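PDB 6IV9: Cas13d from uncultured Ruminococcus sp, which binds a CRISPR RNA and, through its two HEPN domains, directs maturation of that RNA and cleavage of target RNA. Local coordinates for residues F164-H169 against V540-C544; S629-L635 against L728-Y732. The protein carries 2 engineered substitutions. One frame throughout, in Å; residues are numbered along the deposited sequence.

Contact 1 (F164-H169 against V540-C544); sequences FDDNIH and VDVEC. With nucleotides of chain B.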
ATOM      1  N   PHE A 164       5.967 -29.674 -13.193  1.00 31.85           N
ATOM      2  CA  PHE A 164       6.559 -30.417 -12.066  1.00 32.23           C
ATOM      3  C   PHE A 164       5.482 -31.214 -11.356  1.00 31.98           C
ATOM      4  O   PHE A 164       4.375 -30.740 -11.251  1.00 33.22           O
ATOM      5  CB  PHE A 164       7.188 -29.455 -11.062  1.00 33.43           C
ATOM      6  CG  PHE A 164       8.409 -28.761 -11.591  1.00 34.51           C
ATOM      7  CD1 PHE A 164       9.656 -29.328 -11.447  1.00 40.19           C
ATOM      8  CD2 PHE A 164       8.303 -27.570 -12.273  1.00 36.07           C
ATOM      9  CE1 PHE A 164      10.776 -28.705 -11.953  1.00 36.93           C
ATOM     10  CE2 PHE A 164       9.427 -26.945 -12.775  1.00 37.54           C
ATOM     11  CZ  PHE A 164      10.656 -27.514 -12.611  1.00 37.56           C
ATOM     12  N   ASP A 165       5.872 -32.357 -10.806  1.00 30.42           N
ATOM     13  CA  ASP A 165       4.950 -33.207 -10.021  1.00 33.97           C
ATOM     14  C   ASP A 165       5.103 -32.882  -8.536  1.00 31.18           C
ATOM     15  O   ASP A 165       5.355 -33.761  -7.759  1.00 31.63           O
ATOM     16  CB  ASP A 165       5.160 -34.683 -10.311  1.00 42.08           C
ATOM     17  CG  ASP A 165       3.825 -35.283 -10.659  1.00 62.79           C
ATOM     18  OD1 ASP A 165       3.670 -35.720 -11.824  1.00 60.59           O
ATOM     19  OD2 ASP A 165       2.933 -35.216  -9.799  1.00 88.27           O
ATOM     20  N   ASP A 166       4.964 -31.613  -8.211  1.00 25.61           N
ATOM     21  CA  ASP A 166       5.067 -31.096  -6.837  1.00 24.34           C
ATOM     22  C   ASP A 166       4.199 -29.845  -6.747  1.00 25.15           C
ATOM     23  O   ASP A 166       3.796 -29.316  -7.753  1.00 26.31           O
ATOM     24  CB  ASP A 166       6.512 -30.869  -6.411  1.00 27.37           C
ATOM     25  CG  ASP A 166       7.208 -29.713  -7.096  1.00 31.89           C
ATOM     26  OD1 ASP A 166       6.649 -28.639  -7.109  1.00 30.55           O
ATOM     27  OD2 ASP A 166       8.302 -29.913  -7.579  1.00 32.58           O
ATOM     28  N   ASN A 167       3.917 -29.438  -5.533  1.00 24.20           N
ATOM     29  CA  ASN A 167       3.067 -28.250  -5.303  1.00 23.44           C
ATOM     30  C   ASN A 167       3.926 -27.090  -4.804  1.00 25.22           C
ATOM     31  O   ASN A 167       3.371 -26.178  -4.261  1.00 29.55           O
ATOM     32  CB  ASN A 167       1.936 -28.580  -4.336  1.00 25.57           C
ATOM     33  CG  ASN A 167       2.424 -28.696  -2.916  1.00 24.42           C
ATOM     34  OD1 ASN A 167       3.585 -28.929  -2.680  1.00 24.13           O
ATOM     35  ND2 ASN A 167       1.529 -28.513  -1.974  1.00 27.20           N
ATOM     36  N   ILE A 168       5.241 -27.222  -4.885  1.00 24.03           N
ATOM     37  CA  ILE A 168       6.173 -26.176  -4.381  1.00 25.50           C
ATOM     38  C   ILE A 168       6.358 -25.037  -5.381  1.00 23.66           C
ATOM     39  O   ILE A 168       6.328 -23.906  -4.972  1.00 24.53           O
ATOM     40  CB  ILE A 168       7.519 -26.799  -3.986  1.00 25.28           C
ATOM     41  CG1 ILE A 168       7.344 -28.121  -3.237  1.00 29.40           C
ATOM     42  CG2 ILE A 168       8.349 -25.808  -3.203  1.00 25.43           C
ATOM     43  CD1 ILE A 168       8.629 -28.763  -2.814  1.00 33.36           C
ATOM     44  N   HIS A 169       6.562 -25.363  -6.647  1.00 24.85           N
ATOM     45  CA  HIS A 169       6.819 -24.315  -7.664  1.00 24.64           C
ATOM     46  C   HIS A 169       5.624 -23.368  -7.790  1.00 21.38           C
ATOM     47  O   HIS A 169       5.836 -22.194  -7.892  1.00 23.29           O
ATOM     48  CB  HIS A 169       7.178 -24.946  -9.012  1.00 25.78           C
ATOM     49  CG  HIS A 169       8.409 -25.774  -8.989  1.00 26.80           C
ATOM     50  ND1 HIS A 169       8.436 -27.026  -8.457  1.00 28.53           N
ATOM     51  CD2 HIS A 169       9.646 -25.536  -9.438  1.00 27.48           C
ATOM     52  CE1 HIS A 169       9.632 -27.523  -8.580  1.00 26.57           C
ATOM     53  NE2 HIS A 169      10.381 -26.642  -9.177  1.00 28.65           N
ATOM     54  N   VAL A 540      15.012 -31.994  -0.311  1.00 34.05           N
ATOM     55  CA  VAL A 540      14.002 -31.879  -1.397  1.00 31.77           C
ATOM     56  C   VAL A 540      14.680 -32.012  -2.755  1.00 32.06           C
ATOM     57  O   VAL A 540      14.229 -32.812  -3.540  1.00 33.77           O
ATOM     58  CB  VAL A 540      13.222 -30.561  -1.278  1.00 30.63           C
ATOM     59  CG1 VAL A 540      12.213 -30.419  -2.389  1.00 33.51           C
ATOM     60  CG2 VAL A 540      12.537 -30.474   0.063  1.00 35.25           C
ATOM     61  N   ASP A 541      15.672 -31.168  -3.007  1.00 34.28           N
ATOM     62  CA  ASP A 541      16.519 -31.273  -4.218  1.00 38.54           C
ATOM     63  C   ASP A 541      15.700 -31.389  -5.504  1.00 42.59           C
ATOM     64  O   ASP A 541      15.852 -32.385  -6.184  1.00 33.35           O
ATOM     65  CB  ASP A 541      17.485 -32.444  -4.080  1.00 49.01           C
ATOM     66  CG  ASP A 541      18.570 -32.452  -5.136  1.00 55.59           C
ATOM     67  OD1 ASP A 541      19.056 -31.375  -5.480  1.00 52.77           O
ATOM     68  OD2 ASP A 541      18.904 -33.542  -5.599  1.00 70.04           O
ATOM     69  N   VAL A 542      14.821 -30.435  -5.779  1.00 34.95           N
ATOM     70  CA  VAL A 542      14.062 -30.471  -7.059  1.00 32.47           C
ATOM     71  C   VAL A 542      14.595 -29.338  -7.932  1.00 32.20           C
ATOM     72  O   VAL A 542      15.051 -28.363  -7.384  1.00 35.85           O
ATOM     73  CB  VAL A 542      12.544 -30.349  -6.867  1.00 37.61           C
ATOM     74  CG1 VAL A 542      11.974 -31.533  -6.120  1.00 40.70           C
ATOM     75  CG2 VAL A 542      12.170 -29.054  -6.185  1.00 36.82           C
ATOM     76  N   GLU A 543      14.541 -29.513  -9.242  1.00 32.46           N
ATOM     77  CA  GLU A 543      15.025 -28.490 -10.192  1.00 37.50           C
ATOM     78  C   GLU A 543      14.151 -27.247 -10.060  1.00 31.94           C
ATOM     79  O   GLU A 543      12.958 -27.398  -9.961  1.00 33.22           O
ATOM     80  CB  GLU A 543      14.895 -29.047 -11.604  1.00 46.87           C
ATOM     81  CG  GLU A 543      15.454 -28.157 -12.688  1.00 56.17           C
ATOM     82  CD  GLU A 543      15.045 -28.599 -14.084  1.00 71.03           C
ATOM     83  OE1 GLU A 543      14.873 -29.829 -14.290  1.00 56.75           O
ATOM     84  OE2 GLU A 543      14.885 -27.718 -14.948  1.00 60.67           O
ATOM     85  N   CYS A 544      14.766 -26.081  -9.993  1.00 30.15           N
ATOM     86  CA  CYS A 544      13.992 -24.821  -9.931  1.00 37.93           C
ATOM     87  C   CYS A 544      14.786 -23.726 -10.634  1.00 34.05           C
ATOM     88  O   CYS A 544      15.078 -22.745 -10.008  1.00 37.63           O
ATOM     89  CB  CYS A 544      13.667 -24.433  -8.498  1.00 33.93           C
ATOM     90  SG  CYS A 544      15.109 -24.450  -7.415  1.00 39.62           S
TER
ATOM     91  P     C B  24      -2.194 -19.636  -1.559  1.00 26.74           P
ATOM     92  OP1   C B  24      -2.136 -18.443  -2.413  1.00 29.99           O
ATOM     93  OP2   C B  24      -3.284 -19.966  -0.685  1.00 24.03           O
ATOM     94  O5'   C B  24      -2.101 -20.892  -2.545  1.00 24.13           O
ATOM     95  C5'   C B  24      -1.543 -20.744  -3.854  1.00 23.72           C
ATOM     96  C4'   C B  24      -1.527 -22.068  -4.576  1.00 23.23           C
ATOM     97  O4'   C B  24      -0.554 -22.958  -3.972  1.00 23.86           O
ATOM     98  C3'   C B  24      -2.813 -22.832  -4.507  1.00 22.84           C
ATOM     99  O3'   C B  24      -3.682 -22.332  -5.481  1.00 23.02           O
ATOM    100  C2'   C B  24      -2.340 -24.251  -4.814  1.00 23.44           C
ATOM    101  O2'   C B  24      -2.127 -24.444  -6.200  1.00 26.52           O
ATOM    102  C1'   C B  24      -1.051 -24.292  -4.016  1.00 24.06           C
ATOM    103  N1    C B  24      -1.170 -24.805  -2.624  1.00 24.95           N
ATOM    104  C2    C B  24      -1.028 -26.188  -2.407  1.00 24.40           C
ATOM    105  O2    C B  24      -0.854 -26.931  -3.388  1.00 25.50           O
ATOM    106  N3    C B  24      -1.124 -26.672  -1.145  1.00 24.17           N
ATOM    107  C4    C B  24      -1.271 -25.825  -0.113  1.00 25.57           C
ATOM    108  N4    C B  24      -1.286 -26.327   1.125  1.00 26.52           N
ATOM    109  C5    C B  24      -1.391 -24.416  -0.306  1.00 23.96           C
ATOM    110  C6    C B  24      -1.349 -23.956  -1.567  1.00 23.91           C
TER

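Contact 2 (S629-L635 against L728-Y732); sequences SSRFVYL and LTVMY. With nucleotides of chain B.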
ATOM      1  N   SER A 629       0.140  19.697   4.482  1.00 25.18           N
ATOM      2  CA  SER A 629      -0.624  18.548   5.004  1.00 24.47           C
ATOM      3  C   SER A 629      -0.590  17.411   3.989  1.00 23.27           C
ATOM      4  O   SER A 629      -1.018  17.605   2.887  1.00 23.82           O
ATOM      5  CB  SER A 629      -2.032  18.913   5.300  1.00 26.30           C
ATOM      6  OG  SER A 629      -2.815  17.755   5.420  1.00 26.76           O
ATOM      7  N   SER A 630      -0.199  16.225   4.426  1.00 24.07           N
ATOM      8  CA  SER A 630      -0.183  15.047   3.529  1.00 23.94           C
ATOM      9  C   SER A 630      -1.615  14.735   3.082  1.00 23.51           C
ATOM     10  O   SER A 630      -1.788  14.154   2.041  1.00 23.17           O
ATOM     11  CB  SER A 630       0.489  13.879   4.163  1.00 28.68           C
ATOM     12  OG  SER A 630      -0.166  13.499   5.336  1.00 33.03           O
ATOM     13  N   ARG A 631      -2.593  15.041   3.923  1.00 21.57           N
ATOM     14  CA  ARG A 631      -4.011  14.807   3.572  1.00 23.65           C
ATOM     15  C   ARG A 631      -4.436  15.727   2.428  1.00 23.29           C
ATOM     16  O   ARG A 631      -5.144  15.279   1.565  1.00 22.65           O
ATOM     17  CB  ARG A 631      -4.859  14.920   4.832  1.00 27.86           C
ATOM     18  CG  ARG A 631      -4.609  13.727   5.730  1.00 29.40           C
ATOM     19  CD  ARG A 631      -5.028  13.812   7.154  1.00 34.41           C
ATOM     20  NE  ARG A 631      -4.466  12.674   7.839  1.00 36.00           N
ATOM     21  CZ  ARG A 631      -4.602  12.461   9.122  1.00 41.68           C
ATOM     22  NH1 ARG A 631      -4.137  11.354   9.655  1.00 37.29           N
ATOM     23  NH2 ARG A 631      -5.192  13.363   9.875  1.00 34.93           N
ATOM     24  N   PHE A 632      -4.027  16.986   2.488  1.00 22.51           N
ATOM     25  CA  PHE A 632      -4.311  17.949   1.403  1.00 21.07           C
ATOM     26  C   PHE A 632      -3.617  17.473   0.125  1.00 20.66           C
ATOM     27  O   PHE A 632      -4.219  17.452  -0.903  1.00 21.73           O
ATOM     28  CB  PHE A 632      -3.772  19.325   1.784  1.00 23.62           C
ATOM     29  CG  PHE A 632      -3.736  20.318   0.657  1.00 23.49           C
ATOM     30  CD1 PHE A 632      -4.902  20.889   0.190  1.00 20.31           C
ATOM     31  CD2 PHE A 632      -2.545  20.690   0.065  1.00 23.16           C
ATOM     32  CE1 PHE A 632      -4.875  21.802  -0.843  1.00 26.51           C
ATOM     33  CE2 PHE A 632      -2.522  21.606  -0.969  1.00 25.57           C
ATOM     34  CZ  PHE A 632      -3.687  22.160  -1.415  1.00 25.76           C
ATOM     35  N   VAL A 633      -2.369  17.037   0.246  1.00 23.26           N
ATOM     36  CA  VAL A 633      -1.616  16.586  -0.952  1.00 21.39           C
ATOM     37  C   VAL A 633      -2.333  15.386  -1.579  1.00 22.15           C
ATOM     38  O   VAL A 633      -2.439  15.330  -2.770  1.00 22.59           O
ATOM     39  CB  VAL A 633      -0.158  16.271  -0.596  1.00 24.49           C
ATOM     40  CG1 VAL A 633       0.549  15.573  -1.734  1.00 26.78           C
ATOM     41  CG2 VAL A 633       0.582  17.521  -0.180  1.00 26.48           C
ATOM     42  N   TYR A 634      -2.816  14.479  -0.745  1.00 22.18           N
ATOM     43  CA  TYR A 634      -3.540  13.293  -1.248  1.00 21.03           C
ATOM     44  C   TYR A 634      -4.781  13.747  -2.025  1.00 19.91           C
ATOM     45  O   TYR A 634      -5.027  13.237  -3.071  1.00 20.98           O
ATOM     46  CB  TYR A 634      -3.934  12.392  -0.075  1.00 21.76           C
ATOM     47  CG  TYR A 634      -4.527  11.075  -0.490  1.00 21.61           C
ATOM     48  CD1 TYR A 634      -5.860  10.970  -0.825  1.00 19.52           C
ATOM     49  CD2 TYR A 634      -3.752   9.939  -0.579  1.00 22.95           C
ATOM     50  CE1 TYR A 634      -6.414   9.772  -1.216  1.00 23.28           C
ATOM     51  CE2 TYR A 634      -4.289   8.731  -0.977  1.00 22.21           C
ATOM     52  CZ  TYR A 634      -5.625   8.647  -1.304  1.00 23.85           C
ATOM     53  OH  TYR A 634      -6.176   7.485  -1.718  1.00 23.80           O
ATOM     54  N   LEU A 635      -5.520  14.709  -1.488  1.00 21.48           N
ATOM     55  CA  LEU A 635      -6.753  15.194  -2.147  1.00 23.79           C
ATOM     56  C   LEU A 635      -6.428  15.856  -3.485  1.00 22.17           C
ATOM     57  O   LEU A 635      -7.129  15.636  -4.411  1.00 24.35           O
ATOM     58  CB  LEU A 635      -7.460  16.163  -1.201  1.00 24.87           C
ATOM     59  CG  LEU A 635      -8.149  15.504  -0.016  1.00 23.24           C
ATOM     60  CD1 LEU A 635      -8.479  16.517   1.060  1.00 24.94           C
ATOM     61  CD2 LEU A 635      -9.402  14.792  -0.467  1.00 22.71           C
ATOM     62  N   LEU A 728      -9.829  18.705   6.338  1.00 21.18           N
ATOM     63  CA  LEU A 728      -8.956  17.934   5.421  1.00 23.48           C
ATOM     64  C   LEU A 728      -9.068  16.435   5.711  1.00 21.73           C
ATOM     65  O   LEU A 728      -9.082  15.669   4.781  1.00 22.04           O
ATOM     66  CB  LEU A 728      -7.519  18.423   5.585  1.00 21.96           C
ATOM     67  CG  LEU A 728      -7.259  19.819   5.043  1.00 22.73           C
ATOM     68  CD1 LEU A 728      -5.834  20.247   5.306  1.00 23.82           C
ATOM     69  CD2 LEU A 728      -7.582  19.884   3.570  1.00 27.43           C
ATOM     70  N   THR A 729      -9.094  16.063   6.982  1.00 21.92           N
ATOM     71  CA  THR A 729      -9.185  14.635   7.360  1.00 22.17           C
ATOM     72  C   THR A 729     -10.490  14.039   6.834  1.00 22.76           C
ATOM     73  O   THR A 729     -10.448  12.989   6.249  1.00 22.67           O
ATOM     74  CB  THR A 729      -9.115  14.450   8.877  1.00 22.78           C
ATOM     75  OG1 THR A 729      -7.872  14.961   9.331  1.00 26.36           O
ATOM     76  CG2 THR A 729      -9.249  13.008   9.293  1.00 26.57           C
ATOM     77  N   VAL A 730     -11.599  14.728   7.009  1.00 21.04           N
ATOM     78  CA  VAL A 730     -12.887  14.132   6.568  1.00 21.57           C
ATOM     79  C   VAL A 730     -12.911  13.932   5.048  1.00 23.02           C
ATOM     80  O   VAL A 730     -13.320  12.898   4.601  1.00 23.45           O
ATOM     81  CB  VAL A 730     -14.063  14.994   7.061  1.00 23.92           C
ATOM     82  CG1 VAL A 730     -15.349  14.633   6.367  1.00 25.77           C
ATOM     83  CG2 VAL A 730     -14.205  14.924   8.566  1.00 26.27           C
ATOM     84  N   MET A 731     -12.518  14.939   4.286  1.00 22.81           N
ATOM     85  CA  MET A 731     -12.513  14.812   2.810  1.00 22.49           C
ATOM     86  C   MET A 731     -11.487  13.752   2.378  1.00 21.22           C
ATOM     87  O   MET A 731     -11.761  13.010   1.486  1.00 20.52           O
ATOM     88  CB  MET A 731     -12.280  16.166   2.138  1.00 23.31           C
ATOM     89  CG  MET A 731     -13.314  17.195   2.536  1.00 24.69           C
ATOM     90  SD  MET A 731     -15.030  16.605   2.620  1.00 28.57           S
ATOM     91  CE  MET A 731     -15.346  16.200   0.912  1.00 28.28           C
ATOM     92  N   TYR A 732     -10.340  13.712   3.037  1.00 22.34           N
ATOM     93  CA  TYR A 732      -9.287  12.726   2.705  1.00 23.52           C
ATOM     94  C   TYR A 732      -9.820  11.309   2.927  1.00 21.77           C
ATOM     95  O   TYR A 732      -9.672  10.489   2.072  1.00 20.62           O
ATOM     96  CB  TYR A 732      -8.057  12.986   3.570  1.00 23.66           C
ATOM     97  CG  TYR A 732      -7.158  11.806   3.796  1.00 23.91           C
ATOM     98  CD1 TYR A 732      -6.281  11.371   2.829  1.00 22.16           C
ATOM     99  CD2 TYR A 732      -7.176  11.134   4.999  1.00 24.56           C
ATOM    100  CE1 TYR A 732      -5.461  10.286   3.044  1.00 23.10           C
ATOM    101  CE2 TYR A 732      -6.367  10.043   5.229  1.00 26.48           C
ATOM    102  CZ  TYR A 732      -5.501   9.622   4.248  1.00 28.03           C
ATOM    103  OH  TYR A 732      -4.685   8.574   4.477  1.00 30.65           O
TER
ATOM    104  P     A B  40      -2.995  12.642  18.016  1.00 81.73           P
ATOM    105  OP1   A B  40      -2.700  12.610  19.467  1.00 78.49           O
ATOM    106  OP2   A B  40      -2.497  13.747  17.143  1.00 88.74           O
ATOM    107  O5'   A B  40      -2.438  11.280  17.377  1.00 85.35           O
ATOM    108  C5'   A B  40      -1.201  11.259  16.617  1.00 82.47           C
ATOM    109  C4'   A B  40      -1.365  10.475  15.340  1.00 80.39           C
ATOM    110  O4'   A B  40      -1.964  11.306  14.322  1.00 82.70           O
ATOM    111  C3'   A B  40      -0.074  10.087  14.634  1.00 80.76           C
ATOM    112  O3'   A B  40       0.694   9.069  15.235  1.00 82.37           O
ATOM    113  C2'   A B  40      -0.570   9.704  13.248  1.00 77.62           C
ATOM    114  O2'   A B  40      -0.971   8.354  13.080  1.00 63.07           O
ATOM    115  C1'   A B  40      -1.709  10.711  13.057  1.00 74.69           C
ATOM    116  N9    A B  40      -1.453  11.759  12.066  1.00 61.50           N
ATOM    117  C8    A B  40      -1.548  13.125  12.198  1.00 53.04           C
ATOM    118  N7    A B  40      -1.307  13.781  11.085  1.00 58.48           N
ATOM    119  C5    A B  40      -1.021  12.781  10.163  1.00 53.93           C
ATOM    120  C6    A B  40      -0.708  12.815   8.791  1.00 50.73           C
ATOM    121  N6    A B  40      -0.590  13.941   8.088  1.00 47.56           N
ATOM    122  N1    A B  40      -0.507  11.634   8.160  1.00 49.51           N
ATOM    123  C2    A B  40      -0.622  10.503   8.863  1.00 52.54           C
ATOM    124  N3    A B  40      -0.912  10.341  10.154  1.00 54.68           N
ATOM    125  C4    A B  40      -1.112  11.532  10.752  1.00 54.31           C
ATOM    126  P     U B  38      -6.042   7.500   8.651  1.00 28.21           P
ATOM    127  OP1   U B  38      -6.521   7.287   7.324  1.00 28.95           O
ATOM    128  OP2   U B  38      -4.702   7.950   8.927  1.00 29.16           O
ATOM    129  O5'   U B  38      -7.065   8.546   9.273  1.00 29.51           O
ATOM    130  C5'   U B  38      -6.792   9.094  10.507  1.00 27.31           C
ATOM    131  C4'   U B  38      -8.046   9.742  11.055  1.00 29.35           C
ATOM    132  O4'   U B  38      -9.093   8.746  11.109  1.00 32.83           O
ATOM    133  C3'   U B  38      -7.858  10.184  12.491  1.00 29.65           C
ATOM    134  O3'   U B  38      -7.349  11.521  12.461  1.00 27.46           O
ATOM    135  C2'   U B  38      -9.271  10.091  13.066  1.00 33.66           C
ATOM    136  O2'   U B  38     -10.071  11.190  12.693  1.00 32.42           O
ATOM    137  C1'   U B  38      -9.822   8.887  12.317  1.00 37.92           C
ATOM    138  N1    U B  38      -9.734   7.639  13.079  1.00 37.28           N
ATOM    139  C2    U B  38     -10.724   6.699  12.843  1.00 40.51           C
ATOM    140  O2    U B  38     -11.637   6.889  12.047  1.00 39.36           O
ATOM    141  N3    U B  38     -10.587   5.524  13.553  1.00 35.32           N
ATOM    142  C4    U B  38      -9.565   5.195  14.443  1.00 43.89           C
ATOM    143  O4    U B  38      -9.564   4.088  15.005  1.00 42.63           O
ATOM    144  C5    U B  38      -8.550   6.209  14.584  1.00 48.23           C
ATOM    145  C6    U B  38      -8.672   7.369  13.913  1.00 34.44           C
ATOM    146  P     U B  39      -5.862  11.871  12.985  1.00 31.50           P
ATOM    147  OP1   U B  39      -5.663  13.276  12.709  1.00 30.30           O
ATOM    148  OP2   U B  39      -4.915  10.912  12.347  1.00 32.45           O
ATOM    149  O5'   U B  39      -5.951  11.455  14.501  1.00 38.21           O
ATOM    150  C5'   U B  39      -6.583  12.322  15.457  1.00 55.13           C
ATOM    151  C4'   U B  39      -6.557  11.659  16.815  1.00 63.96           C
ATOM    152  O4'   U B  39      -7.167  10.338  16.735  1.00 68.05           O
ATOM    153  C3'   U B  39      -5.184  11.364  17.382  1.00 65.16           C
ATOM    154  O3'   U B  39      -4.591  12.556  17.846  1.00 77.75           O
ATOM    155  C2'   U B  39      -5.511  10.294  18.423  1.00 76.18           C
ATOM    156  O2'   U B  39      -6.171  10.680  19.610  1.00 86.02           O
ATOM    157  C1'   U B  39      -6.517   9.455  17.645  1.00 84.04           C
ATOM    158  N1    U B  39      -5.902   8.374  16.865  1.00 94.26           N
ATOM    159  C2    U B  39      -5.444   7.265  17.554  1.00100.34           C
ATOM    160  O2    U B  39      -5.495   7.175  18.769  1.00 89.00           O
ATOM    161  N3    U B  39      -4.904   6.279  16.762  1.00 93.35           N
ATOM    162  C4    U B  39      -4.785   6.286  15.385  1.00 93.24           C
ATOM    163  O4    U B  39      -4.287   5.321  14.812  1.00 87.80           O
ATOM    164  C5    U B  39      -5.282   7.467  14.750  1.00 96.22           C
ATOM    165  C6    U B  39      -5.810   8.446  15.493  1.00 91.15           C
TER
HETATM  166  O   HOH W   1      -2.956  10.163   6.679  1.00 45.27           O

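Contact 1 (F164-H169 against V540-C544)
One imidazole, that of His169, joins two parts of the chain with its two ring nitrogens. The setting is an Asx turn at the start of helix 168-197. Asp166 OD1 accepts from Ile168 N at 3.0 Å, and His169 ND1 also donates to Asp166 OD1 at 2.8 Å. This carboxylate hydrogen bond holds the ring so that its other nitrogen faces the loop 540-544, which has no regular structure. There His169 NE2 donates to the backbone Glu543 O at 2.8 Å, nearly in the ring plane. Glu543 O also lies 3.2 Å from Phe164 CE1. Van der Waals packing completes the joint. Val542 CG2 rests 3.8 Å from His169 CE1, and Met535 of helix 511-535 touches Ile168, His169, Val542 and Cys544. On the RNA side, Asn167 OD1 takes a hydrogen bond from Val65 N, while Asn167 ND2 gives a weak one to O2 of C24 of the crRNA at 3.2 Å. An apolar pair also crosses: Ile168 CD1 meets Val540 CG1 at 4.0 Å.

Contact 2 (S629-L635 against L728-Y732)
This helix-helix packing forms part of the crRNA-binding surface. The two helices pack at 39° with short-segment axes 9.0 Å apart, and their side chains interlock. Helix 630-638 begins here, N-capped by Ser629: its OG accepts from Phe632 N at 3.3 Å and, weakly, from Arg631 N at 3.1 Å. Just past this cap is a hollow lined by Ser629, Arg631, Phe632 and Leu635. Leu728 of helix 713-760 fills it, with its CD1 3.9 Å from Ser629 OG and 4.2 Å from Phe632 CB. Leu635 is the answering bump. It drops onto the backbone of the long helix between Leu728, Met731 and Tyr732, where Leu635 CD2 comes within 3.5 Å of Met731 O. Tyr732 is the largest wedge. Arg631 CG lies over the face of the Tyr732 ring, 3.9 Å from its centroid, a CH-pi contact. The edge of the Tyr732 ring meets the face of Tyr634 in a T-shaped pair, centroids 5.2 Å apart.

The extended Arg631 thus runs across Tyr732, which braces it together with Thr729, and out to the RNA. One guanidinium face lies against the base of A40, whose N6 donates to Ser630 OG at 2.8 Å. Arg631 NH2 also makes a weak bond of 3.2 Å to Thr729 OG1, a hydroxyl that is also hydrogen-bonded to Gly725 O one turn earlier. A water accepts from Arg631 NE and bonds weakly to Tyr732 OH, both at 3.2 Å. The guanidinium forks around the phosphate of U39: Arg631 NH1 donates to OP2 at 2.8 Å and Arg631 NH2 to OP1 at 2.9 Å.

The modelled chain starts at residue 49 and passes through two small antiparallel sheets before reaching the start of helix 168-197. Contact 1 joins that point to the loop between helices 511-535 and 556-570. It closes a loop of 370 residues, 244 of them helical and none in a strand. The chain then runs on to helix 630-638. Contact 2 ties this helix to the long helix 713-760 across 92 residues, 60 of them helical. The two closures follow in series; they neither nest nor cross. The centres of contact 1 and contact 2 lie about 48 Å apart, on opposite sides of the chain's centre. Each has a crRNA neighbour: C24 at contact 1, U38 to A40 at contact 2.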